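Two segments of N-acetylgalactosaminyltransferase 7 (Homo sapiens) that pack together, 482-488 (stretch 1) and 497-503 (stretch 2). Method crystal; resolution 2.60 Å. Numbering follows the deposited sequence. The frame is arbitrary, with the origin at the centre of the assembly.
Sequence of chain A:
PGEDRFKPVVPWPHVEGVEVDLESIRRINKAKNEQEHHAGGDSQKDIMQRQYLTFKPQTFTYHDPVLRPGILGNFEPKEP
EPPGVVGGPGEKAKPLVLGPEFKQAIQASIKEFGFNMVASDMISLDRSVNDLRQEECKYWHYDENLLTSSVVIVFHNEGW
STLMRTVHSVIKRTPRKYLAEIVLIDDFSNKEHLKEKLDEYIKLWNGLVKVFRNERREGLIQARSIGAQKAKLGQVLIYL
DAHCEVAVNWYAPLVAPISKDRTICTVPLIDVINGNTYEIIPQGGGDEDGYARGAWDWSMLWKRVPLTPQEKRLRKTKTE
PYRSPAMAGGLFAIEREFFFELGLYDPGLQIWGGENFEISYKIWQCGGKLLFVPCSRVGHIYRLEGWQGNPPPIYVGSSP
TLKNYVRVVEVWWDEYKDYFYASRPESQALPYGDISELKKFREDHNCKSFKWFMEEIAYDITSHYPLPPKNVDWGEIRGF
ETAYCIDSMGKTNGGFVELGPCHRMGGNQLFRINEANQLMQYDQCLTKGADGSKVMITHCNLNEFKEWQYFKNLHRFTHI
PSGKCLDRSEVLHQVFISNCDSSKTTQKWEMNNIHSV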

ATOM      1  N   THR A 482      11.703  -7.792 -28.612  1.00 35.54           N
ATOM      2  CA  THR A 482      11.377  -8.645 -27.478  1.00 28.76           C
ATOM      3  C   THR A 482       9.956  -8.339 -27.024  1.00 31.74           C
ATOM      4  O   THR A 482       9.288  -7.422 -27.512  1.00 29.19           O
ATOM      5  N   ALA A 483       9.514  -9.104 -26.046  1.00 31.06           N
ATOM      6  CA  ALA A 483       8.209  -8.928 -25.439  1.00 25.92           C
ATOM      7  C   ALA A 483       8.358  -8.504 -23.981  1.00 27.57           C
ATOM      8  O   ALA A 483       7.489  -8.774 -23.153  1.00 25.23           O
ATOM      9  N   TYR A 484       9.479  -7.871 -23.649  1.00 24.34           N
ATOM     10  CA  TYR A 484       9.732  -7.395 -22.304  1.00 25.71           C
ATOM     11  C   TYR A 484       9.717  -5.880 -22.287  1.00 26.69           C
ATOM     12  O   TYR A 484      10.182  -5.236 -23.228  1.00 30.73           O
ATOM     13  N   CYS A 485       9.141  -5.328 -21.226  1.00 26.52           N
ATOM     14  CA  CYS A 485       8.920  -3.902 -21.058  1.00 28.37           C
ATOM     15  C   CYS A 485       9.477  -3.467 -19.706  1.00 30.20           C
ATOM     16  O   CYS A 485       9.439  -4.221 -18.726  1.00 27.16           O
ATOM     17  N   ILE A 486      10.019  -2.251 -19.658  1.00 30.20           N
ATOM     18  CA  ILE A 486      10.325  -1.684 -18.359  1.00 29.21           C
ATOM     19  C   ILE A 486       8.998  -1.460 -17.673  1.00 35.05           C
ATOM     20  O   ILE A 486       8.007  -1.079 -18.313  1.00 33.34           O
ATOM     21  N   ASP A 487       8.938  -1.770 -16.382  1.00 35.13           N
ATOM     22  CA  ASP A 487       7.686  -1.495 -15.712  1.00 33.23           C
ATOM     23  C   ASP A 487       7.909  -1.266 -14.228  1.00 35.44           C
ATOM     24  O   ASP A 487       8.833  -1.804 -13.605  1.00 34.86           O
ATOM     25  N   SER A 488       7.093  -0.363 -13.708  1.00 37.25           N
ATOM     26  CA  SER A 488       7.363   0.276 -12.436  1.00 34.44           C
ATOM     27  C   SER A 488       7.126  -0.663 -11.267  1.00 33.97           C
ATOM     28  O   SER A 488       7.673  -0.449 -10.183  1.00 30.92           O
ATOM     29  N   VAL A 497      12.969   0.118 -10.606  1.00 38.52           N
ATOM     30  CA  VAL A 497      12.180  -0.286 -11.755  1.00 34.96           C
ATOM     31  C   VAL A 497      12.708  -1.620 -12.253  1.00 34.26           C
ATOM     32  O   VAL A 497      13.902  -1.899 -12.145  1.00 34.85           O
ATOM     33  N   GLU A 498      11.817  -2.468 -12.764  1.00 42.64           N
ATOM     34  CA  GLU A 498      12.183  -3.809 -13.211  1.00 36.52           C
ATOM     35  C   GLU A 498      11.736  -4.040 -14.649  1.00 32.80           C
ATOM     36  O   GLU A 498      11.140  -3.172 -15.304  1.00 32.37           O
ATOM     37  N   LEU A 499      12.034  -5.240 -15.135  1.00 31.05           N
ATOM     38  CA  LEU A 499      11.587  -5.696 -16.442  1.00 30.38           C
ATOM     39  C   LEU A 499      10.436  -6.674 -16.256  1.00 32.33           C
ATOM     40  O   LEU A 499      10.471  -7.524 -15.365  1.00 37.19           O
ATOM     41  N   GLY A 500       9.407  -6.549 -17.081  1.00 31.66           N
ATOM     42  CA  GLY A 500       8.344  -7.526 -17.063  1.00 31.70           C
ATOM     43  C   GLY A 500       7.789  -7.765 -18.447  1.00 33.30           C
ATOM     44  O   GLY A 500       8.095  -7.038 -19.394  1.00 36.72           O
ATOM     45  N   PRO A 501       6.963  -8.795 -18.595  1.00 30.32           N
ATOM     46  CA  PRO A 501       6.346  -9.052 -19.899  1.00 30.35           C
ATOM     47  C   PRO A 501       5.415  -7.911 -20.283  1.00 27.18           C
ATOM     48  O   PRO A 501       4.638  -7.419 -19.462  1.00 29.69           O
ATOM     49  N   CYS A 502       5.534  -7.469 -21.534  1.00 29.04           N
ATOM     50  CA  CYS A 502       4.697  -6.393 -22.049  1.00 29.54           C
ATOM     51  C   CYS A 502       3.246  -6.837 -22.097  1.00 30.63           C
ATOM     52  O   CYS A 502       2.937  -7.979 -22.458  1.00 31.65           O
ATOM     53  N   HIS A 503       2.354  -5.924 -21.735  1.00 29.88           N
ATOM     54  CA  HIS A 503       0.926  -6.161 -21.869  1.00 33.41           C
ATOM     55  C   HIS A 503       0.202  -5.027 -22.593  1.00 32.53           C
ATOM     56  O   HIS A 503      -1.011  -5.129 -22.813  1.00 31.94           O
TER

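Two antiparallel strands joined by backbone hydrogen bonds leave their side chains to divide between the faces of the sheet, and this pair from N-acetylgalactosaminyltransferase 7 illustrates how a disulfide can complete such a ladder.

Stretch 2 begins with Val497, whose CA-to-CB bond points sideways and whose chi1 of 113° lies between wells. Its CG1 packs 3.4 Å from Ile486 CG2, an apolar contact, while its CG2 lies 3.8 Å from Ser488 CA. Ile486 is m at chi1 and t at chi2. Glu498 turns to the face it shares with Asp487, opposite that of Ile486; its m, t side chain makes no polar bond to stretch 1, and the pairing rests on the backbone, with Asp487 N donating to Glu498 O at 2.8 Å and Glu498 N to Asp487 O at 3.2 Å.

Leu499 shares a face with Ile486. Its t, p rotamer brings CD2 to 3.5 Å from CB of Tyr484, itself m at chi1, and CD1 to 4.1 Å from Ile486 N. Gly500 has no side chain, and the space is used: an ideal CB here would sit 2.9 Å from Asp487 OD2, a clash. Its backbone is fully engaged with Cys485, Cys485 N giving to Gly500 O at 2.7 Å and Gly500 N to Cys485 O at 2.9 Å.

Pro501, its ring C-gamma endo, points away from stretch 1. Lacking an amide hydrogen, it cannot donate, but it occupies a non-hydrogen-bonded position opposite Tyr484, where no such donor is required. The Tyr484 ring presents its edge to Pro501 N, which lies 4.0 Å from Tyr484 CD1.

Cys502 points toward stretch 1 in an m rotamer. Its SG bonds to SG of Cys485, also m, at 2.1 Å with chi3 of 100°. Cys502 N also donates to Ala483 O at 2.9 Å, so backbone and side chain both hold this end.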

ATOM      1  CB  THR A 482      12.306  -8.445 -26.267  1.00 33.51           C
ATOM      2  OG1 THR A 482      11.757  -7.420 -25.419  1.00 30.50           O
ATOM      3  CG2 THR A 482      13.731  -8.079 -26.672  1.00 28.89           C
ATOM      4  CB  ALA A 483       7.402 -10.213 -25.565  1.00 13.35           C
ATOM      5  CB  TYR A 484      11.055  -7.921 -21.780  1.00 28.99           C
ATOM      6  CG  TYR A 484      11.042  -9.408 -21.547  1.00 34.29           C
ATOM      7  CD1 TYR A 484      10.296  -9.968 -20.495  1.00 38.74           C
ATOM      8  CD2 TYR A 484      11.789 -10.264 -22.352  1.00 40.47           C
ATOM      9  CE1 TYR A 484      10.294 -11.360 -20.254  1.00 41.34           C
ATOM     10  CE2 TYR A 484      11.793 -11.651 -22.123  1.00 48.28           C
ATOM     11  CZ  TYR A 484      11.037 -12.191 -21.078  1.00 43.63           C
ATOM     12  OH  TYR A 484      11.044 -13.553 -20.860  1.00 48.65           O
ATOM     13  CB  CYS A 485       7.421  -3.549 -21.127  1.00 24.61           C
ATOM     14  SG  CYS A 485       6.755  -3.364 -22.800  1.00 40.12           S
ATOM     15  CB  ILE A 486      11.146  -0.389 -18.472  1.00 31.48           C
ATOM     16  CG1 ILE A 486      12.476  -0.668 -19.211  1.00 32.01           C
ATOM     17  CG2 ILE A 486      11.387   0.187 -17.077  1.00 26.94           C
ATOM     18  CD1 ILE A 486      13.432   0.510 -19.346  1.00 26.65           C
ATOM     19  CB  ASP A 487       6.661  -2.582 -16.075  1.00 43.24           C
ATOM     20  CG  ASP A 487       6.102  -3.347 -14.904  1.00 35.14           C
ATOM     21  OD1 ASP A 487       5.410  -2.801 -14.013  1.00 30.30           O
ATOM     22  OD2 ASP A 487       6.283  -4.562 -14.966  1.00 45.76           O
ATOM     23  CB  SER A 488       6.458   1.500 -12.321  1.00 36.03           C
ATOM     24  OG  SER A 488       6.964   2.409 -11.374  1.00 58.82           O
ATOM     25  CB  VAL A 497      12.256   0.828 -12.820  1.00 34.73           C
ATOM     26  CG1 VAL A 497      13.009   0.397 -14.064  1.00 33.57           C
ATOM     27  CG2 VAL A 497      10.890   1.390 -13.124  1.00 35.33           C
ATOM     28  CB  GLU A 498      11.572  -4.871 -12.299  1.00 39.83           C
ATOM     29  CG  GLU A 498      11.547  -4.456 -10.847  1.00 46.48           C
ATOM     30  CD  GLU A 498      10.905  -5.496  -9.950  1.00 55.11           C
ATOM     31  OE1 GLU A 498      10.656  -6.619 -10.438  1.00 58.64           O
ATOM     32  OE2 GLU A 498      10.648  -5.189  -8.760  1.00 59.03           O
ATOM     33  CB  LEU A 499      12.730  -6.367 -17.209  1.00 27.21           C
ATOM     34  CG  LEU A 499      12.588  -6.530 -18.725  1.00 27.57           C
ATOM     35  CD1 LEU A 499      12.856  -5.201 -19.384  1.00 26.82           C
ATOM     36  CD2 LEU A 499      13.508  -7.627 -19.287  1.00 32.37           C
ATOM     37  CB  PRO A 501       5.589 -10.372 -19.692  1.00 27.40           C
ATOM     38  CG  PRO A 501       5.676 -10.688 -18.260  1.00 29.02           C
ATOM     39  CD  PRO A 501       6.746  -9.885 -17.634  1.00 28.89           C
ATOM     40  CB  CYS A 502       5.142  -5.982 -23.450  1.00 22.91           C
ATOM     41  SG  CYS A 502       6.816  -5.277 -23.566  1.00 40.13           S
ATOM     42  CB  HIS A 503       0.295  -6.380 -20.487  1.00 28.89           C
ATOM     43  CG  HIS A 503       0.583  -5.274 -19.525  1.00 30.08           C
ATOM     44  ND1 HIS A 503       0.408  -3.942 -19.847  1.00 35.52           N
ATOM     45  CD2 HIS A 503       1.056  -5.294 -18.259  1.00 29.01           C
ATOM     46  CE1 HIS A 503       0.752  -3.191 -18.816  1.00 30.02           C
ATOM     47  NE2 HIS A 503       1.138  -3.987 -17.837  1.00 31.34           N
TER